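Local coordinates for protein citrate synthase (Thermotoga maritima, PDB 2P2W) that probably catalyses the condensation of oxaloacetate with acetyl-CoA and water to give citrate and coenzyme A in the tricarboxylic acid cycle, at residues H89-L94 and A205-L210; K95-I100 and P123-Y128; D177-T182 and T323-G328; G201-L206 and V327-H332. All coordinates share one frame; numbering follows the deposited sequence.

The four contacts tie together helices of the largely helical citrate synthase fold. Contacts 1 and 2 share helix 90-98, and Val93 CG1 packs 3.7 Å from Ile125 CG2 where the two meet. Contacts 1 and 4 share helix 195-207, which passes Lys207 to one side of the fold and Leu203 and Leu206 to another. Contacts 3 and 4, with centres about 4 Å apart, share helix 317-337 and are joined by a probable hydrogen bond of 2.7 Å between Ser181 OG and Trp329 NE1. Contact 3 is at the bound citrate, the Arg325 side chain about 3 Å from the citrate, whereas contact 2 lies away from the predicted active-site residues His250 and Asp300.

Contact 1 (H89-L94 and A205-L210); sequences HYIDVL and ALKGPL
Lys207 reaches across from the end of helix 195-207 and lays its extended chain over the start of helix 90-98, meeting Ile91, His89 and Asp92 in turn. The closely packed part is made by the lysine methylenes: CD of Lys207 lies 3.9 Å from CG2 of the buried Ile91, and CE sits over one face of the His89 imidazole in a CH-pi contact, 4.0 Å from the ring centroid. His89 is the N-cap of helix 90-98. Its CG is anti to the backbone N (chi1 -175°), which carries ND1 round to accept from Ile91 N at 3.0 Å, while NE2 bonds to Glu216. This grip at both nitrogens fixes the ring's rotation beneath the lysine. The polar tip is looser, and both His89 and Lys207 are partly exposed. Lys207 NZ stands almost equally far from both carboxylate oxygens of Asp92, 3.1 Å from OD2 and 3.2 Å from OD1, in a salt bridge whose hydrogen bonds are both weak. Each ion has a stronger partner elsewhere: Lys95 for Asp92, Asp194 of the second subunit for Lys207. With an alanine in place of His89, the helix start would probably lose its side-chain cap and Lys207 CE the ring it rests on, leaving the lysine freer to swing. The chemistry thus amounts to a chain of charges, Lys95-Asp92-Lys207-Asp194, that runs into the dimer interface and whose lysine also rests on an imidazole face.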
loop_
_atom_site.group_PDB
_atom_site.type_symbol
_atom_site.label_atom_id
_atom_site.label_comp_id
_atom_site.label_asym_id
_atom_site.label_seq_id
_atom_site.Cartn_x
_atom_site.Cartn_y
_atom_site.Cartn_z
ATOM N N HIS A 89 12.902 8.731 -6.959
ATOM C CA HIS A 89 11.992 8.301 -8.016
ATOM C C HIS A 89 10.707 9.085 -7.738
ATOM O O HIS A 89 10.313 9.251 -6.579
ATOM C CB HIS A 89 11.743 6.790 -7.919
ATOM C CG HIS A 89 10.914 6.233 -9.040
ATOM N ND1 HIS A 89 9.545 6.379 -9.098
ATOM C CD2 HIS A 89 11.264 5.520 -10.139
ATOM C CE1 HIS A 89 9.085 5.776 -10.182
ATOM N NE2 HIS A 89 10.108 5.248 -10.830
ATOM N N TYR A 90 10.053 9.573 -8.787
ATOM C CA TYR A 90 8.837 10.366 -8.605
ATOM C C TYR A 90 7.691 9.696 -7.846
ATOM O O TYR A 90 6.952 10.373 -7.130
ATOM C CB TYR A 90 8.366 10.899 -9.960
ATOM C CG TYR A 90 9.229 12.041 -10.444
ATOM C CD1 TYR A 90 8.976 13.351 -10.033
ATOM C CD2 TYR A 90 10.346 11.808 -11.250
ATOM C CE1 TYR A 90 9.813 14.401 -10.408
ATOM C CE2 TYR A 90 11.192 12.852 -11.628
ATOM C CZ TYR A 90 10.917 14.145 -11.202
ATOM O OH TYR A 90 11.754 15.181 -11.554
ATOM N N ILE A 91 7.535 8.383 -7.985
ATOM C CA ILE A 91 6.475 7.694 -7.251
ATOM C C ILE A 91 6.744 7.848 -5.749
ATOM O O ILE A 91 5.818 8.055 -4.957
ATOM C CB ILE A 91 6.414 6.180 -7.601
ATOM C CG1 ILE A 91 5.802 5.980 -8.995
ATOM C CG2 ILE A 91 5.594 5.426 -6.547
ATOM C CD1 ILE A 91 4.328 6.376 -9.110
ATOM N N ASP A 92 8.016 7.750 -5.362
ATOM C CA ASP A 92 8.387 7.887 -3.956
ATOM C C ASP A 92 8.163 9.316 -3.472
ATOM O O ASP A 92 7.773 9.538 -2.324
ATOM C CB ASP A 92 9.848 7.482 -3.737
ATOM C CG ASP A 92 10.062 5.985 -3.885
ATOM O OD1 ASP A 92 9.072 5.234 -3.765
ATOM O OD2 ASP A 92 11.213 5.559 -4.110
ATOM N N VAL A 93 8.412 10.280 -4.353
ATOM C CA VAL A 93 8.212 11.686 -4.025
ATOM C C VAL A 93 6.742 11.894 -3.667
ATOM O O VAL A 93 6.417 12.568 -2.683
ATOM C CB VAL A 93 8.595 12.590 -5.224
ATOM C CG1 VAL A 93 8.190 14.030 -4.951
ATOM C CG2 VAL A 93 10.099 12.506 -5.465
ATOM N N LEU A 94 5.856 11.303 -4.467
ATOM C CA LEU A 94 4.420 11.400 -4.219
ATOM C C LEU A 94 4.067 10.808 -2.852
ATOM O O LEU A 94 3.281 11.389 -2.105
ATOM C CB LEU A 94 3.639 10.671 -5.319
ATOM C CG LEU A 94 3.543 11.381 -6.676
ATOM C CD1 LEU A 94 2.958 10.442 -7.723
ATOM C CD2 LEU A 94 2.686 12.626 -6.530
ATOM N N ALA A 205 2.181 -0.259 -5.762
ATOM C CA ALA A 205 1.834 -1.320 -6.702
ATOM C C ALA A 205 2.002 -0.866 -8.152
ATOM O O ALA A 205 2.513 -1.610 -8.993
ATOM C CB ALA A 205 0.400 -1.769 -6.470
ATOM N N LEU A 206 1.573 0.357 -8.444
ATOM C CA LEU A 206 1.674 0.879 -9.804
ATOM C C LEU A 206 3.133 0.945 -10.253
ATOM O O LEU A 206 3.444 0.767 -11.432
ATOM C CB LEU A 206 1.040 2.272 -9.884
ATOM C CG LEU A 206 0.839 2.828 -11.295
ATOM C CD1 LEU A 206 -0.214 2.001 -12.006
ATOM C CD2 LEU A 206 0.408 4.293 -11.233
ATOM N N LYS A 207 4.018 1.183 -9.288
ATOM C CA LYS A 207 5.454 1.298 -9.523
ATOM C C LYS A 207 6.115 0.022 -10.048
ATOM O O LYS A 207 7.125 0.086 -10.755
ATOM C CB LYS A 207 6.134 1.735 -8.220
ATOM C CG LYS A 207 7.611 2.078 -8.343
ATOM C CD LYS A 207 8.168 2.536 -7.002
ATOM C CE LYS A 207 9.609 2.999 -7.121
ATOM N NZ LYS A 207 10.254 3.073 -5.781
ATOM N N GLY A 208 5.547 -1.132 -9.705
ATOM C CA GLY A 208 6.110 -2.405 -10.133
ATOM C C GLY A 208 6.228 -2.602 -11.637
ATOM O O GLY A 208 5.360 -2.158 -12.394
ATOM N N PRO A 209 7.293 -3.280 -12.102
ATOM C CA PRO A 209 7.572 -3.553 -13.512
ATOM C C PRO A 209 6.493 -4.437 -14.165
ATOM O O PRO A 209 6.310 -4.457 -15.375
ATOM C CB PRO A 209 8.932 -4.239 -13.606
ATOM C CG PRO A 209 9.279 -4.759 -12.219
ATOM C CD PRO A 209 8.383 -3.812 -11.292
ATOM N N LEU A 210 5.801 -5.220 -13.311
ATOM C CA LEU A 210 4.714 -6.061 -13.817
ATOM C C LEU A 210 3.374 -5.316 -13.835
ATOM O O LEU A 210 2.309 -5.875 -14.082
ATOM C CB LEU A 210 4.601 -7.294 -12.913
ATOM C CG LEU A 210 5.784 -8.252 -13.064
ATOM C CD1 LEU A 210 5.495 -9.633 -12.470
ATOM C CD2 LEU A 210 6.170 -8.484 -14.523
#

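Contact 2 (K95-I100 and P123-Y128); sequences KIFLSI and PTILAY
Phe97 overlaps Ile125 side by side, the two side chains sliding past each other in opposite directions between helix 90-98 and helix 110-133. This is helix-to-helix packing within the mostly alpha-helical fold of citrate synthase, buried and entirely apolar across the interface. The closest approach is at the root of the phenylalanine rather than at its ring: CB stands 3.6 Å from Ile125 CD1. The ring takes part through CD2, which Ile125 CG2 approaches obliquely at 3.8 Å. Ile125 thus uses both of its branches. Its CG1 lies anti to the carbonyl carbon (chi1 -70°), sending the long branch to the phenylalanine CB and leaving CG2 for the ring. Leu98 adds a lighter touch, its CD2 coming 4.3 Å from the same CD1 methyl, so that one isoleucine tip serves two successive residues. Phe97 also touches Ala77 and Leu81 of helix 75-81, and Leu98 touches Ile199 and Val200 of helix 195-207. Helix 110-133 is kinked at Pro123, just before the isoleucine. Within 95-100 itself, Ser99 OG folds back to donate to Lys95 O at 2.8 Å.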
loop_
_atom_site.group_PDB
_atom_site.type_symbol
_atom_site.label_atom_id
_atom_site.label_comp_id
_atom_site.label_asym_id
_atom_site.label_seq_id
_atom_site.Cartn_x
_atom_site.Cartn_y
_atom_site.Cartn_z
ATOM N N LYS A 95 4.648 9.654 -2.523
ATOM C CA LYS A 95 4.383 9.009 -1.235
ATOM C C LYS A 95 4.700 9.957 -0.088
ATOM O O LYS A 95 3.904 10.135 0.840
ATOM C CB LYS A 95 5.244 7.759 -1.057
ATOM C CG LYS A 95 4.887 6.571 -1.923
ATOM C CD LYS A 95 5.905 5.482 -1.654
ATOM C CE LYS A 95 5.928 4.430 -2.740
ATOM N NZ LYS A 95 7.081 3.513 -2.518
ATOM N N ILE A 96 5.889 10.548 -0.157
ATOM C CA ILE A 96 6.349 11.479 0.867
ATOM C C ILE A 96 5.368 12.615 1.110
ATOM O O ILE A 96 4.929 12.844 2.237
ATOM C CB ILE A 96 7.711 12.095 0.484
ATOM C CG1 ILE A 96 8.784 11.004 0.435
ATOM C CG2 ILE A 96 8.088 13.186 1.485
ATOM C CD1 ILE A 96 10.117 11.474 -0.148
ATOM N N PHE A 97 5.021 13.335 0.050
ATOM C CA PHE A 97 4.154 14.496 0.229
ATOM C C PHE A 97 2.699 14.129 0.589
ATOM O O PHE A 97 1.934 14.946 1.080
ATOM C CB PHE A 97 4.218 15.362 -1.038
ATOM C CG PHE A 97 5.512 16.132 -1.066
ATOM C CD1 PHE A 97 5.702 17.200 -0.196
ATOM C CD2 PHE A 97 6.534 15.745 -1.921
ATOM C CE1 PHE A 97 6.918 17.874 -0.176
ATOM C CE2 PHE A 97 7.750 16.421 -1.895
ATOM C CZ PHE A 97 7.953 17.483 -1.021
ATOM N N LEU A 98 2.295 12.868 0.307
ATOM C CA LEU A 98 0.940 12.466 0.703
ATOM C C LEU A 98 0.890 11.995 2.160
ATOM O O LEU A 98 -0.162 11.732 2.729
ATOM C CB LEU A 98 0.468 11.316 -0.196
ATOM C CG LEU A 98 0.239 11.707 -1.659
ATOM C CD1 LEU A 98 -0.499 10.616 -2.429
ATOM C CD2 LEU A 98 -0.588 12.981 -1.842
ATOM N N SER A 99 2.096 11.840 2.750
ATOM C CA SER A 99 2.189 11.296 4.106
ATOM C C SER A 99 2.514 12.369 5.155
ATOM O O SER A 99 2.825 12.078 6.301
ATOM C CB SER A 99 3.284 10.228 4.116
ATOM O OG SER A 99 2.897 9.148 3.269
ATOM N N ILE A 100 2.478 13.644 4.730
ATOM C CA ILE A 100 2.678 14.708 5.710
ATOM C C ILE A 100 1.343 15.347 6.120
ATOM O O ILE A 100 0.954 16.415 5.667
ATOM C CB ILE A 100 3.634 15.751 5.125
ATOM C CG1 ILE A 100 4.994 15.100 4.852
ATOM C CG2 ILE A 100 3.862 16.884 6.142
ATOM C CD1 ILE A 100 5.811 15.856 3.802
ATOM N N PRO A 123 0.095 17.092 -9.736
ATOM C CA PRO A 123 1.006 17.740 -10.690
ATOM C C PRO A 123 1.965 18.745 -10.055
ATOM O O PRO A 123 3.086 18.932 -10.524
ATOM C CB PRO A 123 0.051 18.409 -11.686
ATOM C CG PRO A 123 -1.166 17.534 -11.633
ATOM C CD PRO A 123 -1.307 17.290 -10.148
ATOM N N THR A 124 1.511 19.402 -8.996
ATOM C CA THR A 124 2.335 20.385 -8.308
ATOM C C THR A 124 3.496 19.676 -7.622
ATOM O O THR A 124 4.631 20.149 -7.651
ATOM C CB THR A 124 1.512 21.156 -7.267
ATOM O OG1 THR A 124 0.392 21.768 -7.918
ATOM C CG2 THR A 124 2.364 22.237 -6.602
ATOM N N ILE A 125 3.206 18.535 -7.005
ATOM C CA ILE A 125 4.241 17.757 -6.331
ATOM C C ILE A 125 5.310 17.360 -7.345
ATOM O O ILE A 125 6.503 17.550 -7.105
ATOM C CB ILE A 125 3.655 16.475 -5.689
ATOM C CG1 ILE A 125 2.775 16.849 -4.493
ATOM C CG2 ILE A 125 4.779 15.539 -5.248
ATOM C CD1 ILE A 125 1.998 15.678 -3.916
ATOM N N LEU A 126 4.873 16.819 -8.478
ATOM C CA LEU A 126 5.796 16.383 -9.522
ATOM C C LEU A 126 6.576 17.533 -10.146
ATOM O O LEU A 126 7.793 17.452 -10.296
ATOM C CB LEU A 126 5.039 15.634 -10.623
ATOM C CG LEU A 126 4.240 14.399 -10.197
ATOM C CD1 LEU A 126 3.657 13.718 -11.429
ATOM C CD2 LEU A 126 5.144 13.436 -9.436
ATOM N N ALA A 127 5.876 18.603 -10.516
ATOM C CA ALA A 127 6.533 19.745 -11.139
ATOM C C ALA A 127 7.541 20.401 -10.197
ATOM O O ALA A 127 8.669 20.699 -10.597
ATOM C CB ALA A 127 5.492 20.760 -11.597
ATOM N N TYR A 128 7.141 20.617 -8.947
ATOM C CA TYR A 128 8.032 21.229 -7.967
ATOM C C TYR A 128 9.300 20.416 -7.757
ATOM O O TYR A 128 10.395 20.976 -7.681
ATOM C CB TYR A 128 7.327 21.383 -6.619
ATOM C CG TYR A 128 6.446 22.611 -6.479
ATOM C CD1 TYR A 128 6.088 23.383 -7.585
ATOM C CD2 TYR A 128 5.955 22.984 -5.231
ATOM C CE1 TYR A 128 5.255 24.502 -7.445
ATOM C CE2 TYR A 128 5.126 24.088 -5.079
ATOM C CZ TYR A 128 4.779 24.843 -6.186
ATOM O OH TYR A 128 3.949 25.926 -6.019
#

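Contact 3 (D177-T182 and T323-G328); sequences DINAST and TARVVG
The guanidinium of Arg325 has Asn179 OD1 at its edge, in the guanidinium plane and 3.3 Å from NH1, while the amide and guanidinium planes are turned 50° apart. The amide nitrogen comes in obliquely and nearer still: ND2 is 2.9 Å from NH1, a close approach of two donors that is no hydrogen bond. ND2 has its acceptor in Gln176 O, and NE of the arginine bonds to Leu173 O. Asn179 is the N-cap of helix 180-189. Its CG is tucked between the backbone N and carbonyl carbon (chi1 50°), bringing OD1 back over the first turn, where it accepts from Thr182 N at 3.1 Å and from Ser181 OG at 2.8 Å. The serine donor arrives nearly in line with the C=O bond, the backbone N-H well above the carbonyl plane. These bonds hold the amide's orientation beside the arginine. The Arg325 chain, bent at chi2 and chi3, curls its head toward the helix start, and NH2 donates to the bound citrate. That ion is probably from the crystallisation liquor, although citrate is also the expected product, and His250 and Asp300, predicted to be catalytic, are near. The contact therefore sets the N-terminal end of helix 180-189 against the middle of helix 317-337, with Trp329 NE1, one turn on from the arginine, donating to Ser181 OG and Arg344 of the second subunit packing against Asn179.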
loop_
_atom_site.group_PDB
_atom_site.type_symbol
_atom_site.label_atom_id
_atom_site.label_comp_id
_atom_site.label_asym_id
_atom_site.label_seq_id
_atom_site.Cartn_x
_atom_site.Cartn_y
_atom_site.Cartn_z
ATOM N N ASP A 177 -11.064 -0.853 -13.774
ATOM C CA ASP A 177 -11.508 -1.935 -12.904
ATOM C C ASP A 177 -10.560 -2.239 -11.739
ATOM O O ASP A 177 -9.899 -1.343 -11.209
ATOM C CB ASP A 177 -11.737 -3.186 -13.766
ATOM C CG ASP A 177 -12.681 -4.186 -13.123
ATOM O OD1 ASP A 177 -13.761 -3.774 -12.651
ATOM O OD2 ASP A 177 -12.341 -5.387 -13.105
ATOM N N ILE A 178 -10.483 -3.510 -11.351
ATOM C CA ILE A 178 -9.654 -3.891 -10.215
ATOM C C ILE A 178 -8.252 -4.385 -10.551
ATOM O O ILE A 178 -7.907 -5.547 -10.308
ATOM C CB ILE A 178 -10.375 -4.948 -9.350
ATOM C CG1 ILE A 178 -11.869 -4.621 -9.267
ATOM C CG2 ILE A 178 -9.781 -4.961 -7.949
ATOM C CD1 ILE A 178 -12.194 -3.246 -8.679
ATOM N N ASN A 179 -7.442 -3.491 -11.110
ATOM C CA ASN A 179 -6.066 -3.814 -11.451
ATOM C C ASN A 179 -5.290 -3.864 -10.134
ATOM O O ASN A 179 -5.825 -3.509 -9.083
ATOM C CB ASN A 179 -5.502 -2.744 -12.387
ATOM C CG ASN A 179 -5.726 -1.346 -11.861
ATOM O OD1 ASN A 179 -4.966 -0.852 -11.032
ATOM N ND2 ASN A 179 -6.792 -0.705 -12.327
ATOM N N ALA A 180 -4.038 -4.301 -10.182
ATOM C CA ALA A 180 -3.228 -4.423 -8.972
ATOM C C ALA A 180 -3.171 -3.188 -8.072
ATOM O O ALA A 180 -3.310 -3.312 -6.856
ATOM C CB ALA A 180 -1.813 -4.867 -9.333
ATOM N N SER A 181 -2.961 -2.004 -8.643
ATOM C CA SER A 181 -2.878 -0.801 -7.811
ATOM C C SER A 181 -4.240 -0.415 -7.224
ATOM O O SER A 181 -4.327 -0.017 -6.062
ATOM C CB SER A 181 -2.268 0.375 -8.596
ATOM O OG SER A 181 -3.058 0.761 -9.710
ATOM N N THR A 182 -5.301 -0.529 -8.017
ATOM C CA THR A 182 -6.638 -0.215 -7.507
ATOM C C THR A 182 -6.977 -1.231 -6.414
ATOM O O THR A 182 -7.578 -0.890 -5.392
ATOM C CB THR A 182 -7.709 -0.291 -8.626
ATOM O OG1 THR A 182 -7.518 0.799 -9.538
ATOM C CG2 THR A 182 -9.129 -0.224 -8.041
ATOM N N THR A 323 -0.904 10.257 -11.873
ATOM C CA THR A 323 -1.539 11.569 -11.914
ATOM C C THR A 323 -2.963 11.429 -12.436
ATOM O O THR A 323 -3.866 12.167 -12.035
ATOM C CB THR A 323 -0.729 12.528 -12.813
ATOM O OG1 THR A 323 0.552 12.755 -12.213
ATOM C CG2 THR A 323 -1.448 13.859 -12.984
ATOM N N ALA A 324 -3.156 10.467 -13.331
ATOM C CA ALA A 324 -4.475 10.214 -13.886
ATOM C C ALA A 324 -5.215 9.146 -13.083
ATOM O O ALA A 324 -6.347 9.359 -12.652
ATOM C CB ALA A 324 -4.354 9.777 -15.343
ATOM N N ARG A 325 -4.564 8.006 -12.874
ATOM C CA ARG A 325 -5.215 6.871 -12.197
ATOM C C ARG A 325 -5.642 7.175 -10.742
ATOM O O ARG A 325 -6.482 6.502 -10.161
ATOM C CB ARG A 325 -4.249 5.685 -12.219
ATOM C CG ARG A 325 -4.853 4.431 -11.589
ATOM C CD ARG A 325 -6.215 4.080 -12.198
ATOM N NE ARG A 325 -6.088 3.829 -13.636
ATOM C CZ ARG A 325 -5.631 2.619 -14.012
ATOM N NH1 ARG A 325 -5.317 1.715 -13.103
ATOM N NH2 ARG A 325 -5.500 2.338 -15.312
ATOM N N VAL A 326 -5.101 8.224 -10.124
ATOM C CA VAL A 326 -5.511 8.565 -8.765
ATOM C C VAL A 326 -7.021 8.820 -8.749
ATOM O O VAL A 326 -7.689 8.577 -7.740
ATOM C CB VAL A 326 -4.742 9.810 -8.226
ATOM C CG1 VAL A 326 -5.089 11.045 -9.037
ATOM C CG2 VAL A 326 -5.060 10.017 -6.751
ATOM N N VAL A 327 -7.557 9.297 -9.876
ATOM C CA VAL A 327 -8.993 9.547 -10.002
ATOM C C VAL A 327 -9.744 8.217 -9.870
ATOM O O VAL A 327 -10.720 8.108 -9.121
ATOM C CB VAL A 327 -9.339 10.182 -11.377
ATOM C CG1 VAL A 327 -10.845 10.392 -11.499
ATOM C CG2 VAL A 327 -8.612 11.511 -11.534
ATOM N N GLY A 328 -9.284 7.209 -10.604
ATOM C CA GLY A 328 -9.921 5.906 -10.544
ATOM C C GLY A 328 -9.749 5.248 -9.186
ATOM O O GLY A 328 -10.691 4.655 -8.652
#

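Contact 4 (G201-L206 and V327-H332); sequences GALGAL and VGWTAH
Trp329 has CG anti to its carbonyl carbon (chi1 -71°), a torsion that aims the indole from helix 317-337 straight at helix 195-207, where Ala202, Leu203 and Leu206 receive it. Leu206, by contrast, has CG anti to its own backbone N (chi1 -169°), and this brings CD2 up to the far end of the six-membered ring. The segments of the two helices run at 133° and their axes come no closer than 11.6 Å, a separation that the flat indole bridges. Ala202 CB lies over one face of the six-membered ring in a CH-pi contact, 3.5 Å from its centroid and almost on the normal. Leu203 crosses the indole at about a right angle and meets its edge, CD2 being 3.7 Å from CZ3. Beyond CH2, at CZ2, Leu206 CB sits at the edge, in the ring plane, 3.9 Å from that carbon, while its CD2 reaches the same atom obliquely at 3.7 Å. The polar end of the indole is satisfied as well, since NE1 bonds to Ser181 of helix 180-189, so that the ring is pinned at one end and wedged at the other. Replacing Trp329 by an alanine would probably open a gap between the helices, leave the Ser181 hydroxyl without this mate and set Leu203 and Leu206 free to shift. A wholly apolar grip on the ring's carbon end, combined with one polar tie at its nitrogen, thus fixes the indole, and Leu206, about 6 Å from the bound citrate, ties this packing to the surroundings of the ligand.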
loop_
_atom_site.group_PDB
_atom_site.type_symbol
_atom_site.label_atom_id
_atom_site.label_comp_id
_atom_site.label_asym_id
_atom_site.label_seq_id
_atom_site.Cartn_x
_atom_site.Cartn_y
_atom_site.Cartn_z
ATOM N N GLY A 201 -0.363 3.101 -0.999
ATOM C CA GLY A 201 -0.201 1.685 -1.275
ATOM C C GLY A 201 -0.388 1.441 -2.766
ATOM O O GLY A 201 0.353 0.669 -3.382
ATOM N N ALA A 202 -1.382 2.103 -3.351
ATOM C CA ALA A 202 -1.656 1.968 -4.783
ATOM C C ALA A 202 -0.430 2.414 -5.587
ATOM O O ALA A 202 -0.057 1.785 -6.580
ATOM C CB ALA A 202 -2.870 2.808 -5.164
ATOM N N LEU A 203 0.192 3.501 -5.151
ATOM C CA LEU A 203 1.383 4.018 -5.816
ATOM C C LEU A 203 2.473 2.951 -5.824
ATOM O O LEU A 203 3.138 2.740 -6.837
ATOM C CB LEU A 203 1.889 5.273 -5.096
ATOM C CG LEU A 203 1.029 6.533 -5.274
ATOM C CD1 LEU A 203 1.466 7.609 -4.289
ATOM C CD2 LEU A 203 1.158 7.030 -6.713
ATOM N N GLY A 204 2.651 2.285 -4.688
ATOM C CA GLY A 204 3.662 1.247 -4.581
ATOM C C GLY A 204 3.440 0.125 -5.580
ATOM O O GLY A 204 4.389 -0.386 -6.173
ATOM N N ALA A 205 2.181 -0.259 -5.762
ATOM C CA ALA A 205 1.834 -1.320 -6.702
ATOM C C ALA A 205 2.002 -0.866 -8.152
ATOM O O ALA A 205 2.513 -1.610 -8.993
ATOM C CB ALA A 205 0.400 -1.769 -6.470
ATOM N N LEU A 206 1.573 0.357 -8.444
ATOM C CA LEU A 206 1.674 0.879 -9.804
ATOM C C LEU A 206 3.133 0.945 -10.253
ATOM O O LEU A 206 3.444 0.767 -11.432
ATOM C CB LEU A 206 1.040 2.272 -9.884
ATOM C CG LEU A 206 0.839 2.828 -11.295
ATOM C CD1 LEU A 206 -0.214 2.001 -12.006
ATOM C CD2 LEU A 206 0.408 4.293 -11.233
ATOM N N VAL A 327 -7.557 9.297 -9.876
ATOM C CA VAL A 327 -8.993 9.547 -10.002
ATOM C C VAL A 327 -9.744 8.217 -9.870
ATOM O O VAL A 327 -10.720 8.108 -9.121
ATOM C CB VAL A 327 -9.339 10.182 -11.377
ATOM C CG1 VAL A 327 -10.845 10.392 -11.499
ATOM C CG2 VAL A 327 -8.612 11.511 -11.534
ATOM N N GLY A 328 -9.284 7.209 -10.604
ATOM C CA GLY A 328 -9.921 5.906 -10.544
ATOM C C GLY A 328 -9.749 5.248 -9.186
ATOM O O GLY A 328 -10.691 4.655 -8.652
ATOM N N TRP A 329 -8.544 5.336 -8.629
ATOM C CA TRP A 329 -8.267 4.747 -7.321
ATOM C C TRP A 329 -9.248 5.280 -6.276
ATOM O O TRP A 329 -9.892 4.507 -5.569
ATOM C CB TRP A 329 -6.847 5.077 -6.852
ATOM C CG TRP A 329 -5.726 4.393 -7.598
ATOM C CD1 TRP A 329 -5.784 3.202 -8.276
ATOM C CD2 TRP A 329 -4.361 4.828 -7.672
ATOM N NE1 TRP A 329 -4.538 2.872 -8.762
ATOM C CE2 TRP A 329 -3.648 3.852 -8.406
ATOM C CE3 TRP A 329 -3.671 5.949 -7.184
ATOM C CZ2 TRP A 329 -2.275 3.962 -8.668
ATOM C CZ3 TRP A 329 -2.305 6.058 -7.443
ATOM C CH2 TRP A 329 -1.622 5.068 -8.178
ATOM N N THR A 330 -9.353 6.606 -6.190
ATOM C CA THR A 330 -10.236 7.238 -5.215
ATOM C C THR A 330 -11.715 6.947 -5.470
ATOM O O THR A 330 -12.481 6.758 -4.525
ATOM C CB THR A 330 -9.998 8.774 -5.150
ATOM O OG1 THR A 330 -10.171 9.355 -6.444
ATOM C CG2 THR A 330 -8.588 9.075 -4.658
ATOM N N ALA A 331 -12.116 6.902 -6.739
ATOM C CA ALA A 331 -13.509 6.610 -7.082
ATOM C C ALA A 331 -13.871 5.231 -6.518
ATOM O O ALA A 331 -14.929 5.049 -5.911
ATOM C CB ALA A 331 -13.693 6.630 -8.600
ATOM N N HIS A 332 -12.978 4.265 -6.714
ATOM C CA HIS A 332 -13.194 2.913 -6.213
ATOM C C HIS A 332 -13.224 2.851 -4.691
ATOM O O HIS A 332 -14.099 2.210 -4.112
ATOM C CB HIS A 332 -12.116 1.971 -6.757
ATOM C CG HIS A 332 -12.460 1.383 -8.088
ATOM N ND1 HIS A 332 -13.343 0.336 -8.228
ATOM C CD2 HIS A 332 -12.085 1.732 -9.342
ATOM C CE1 HIS A 332 -13.501 0.065 -9.513
ATOM N NE2 HIS A 332 -12.749 0.900 -10.208
#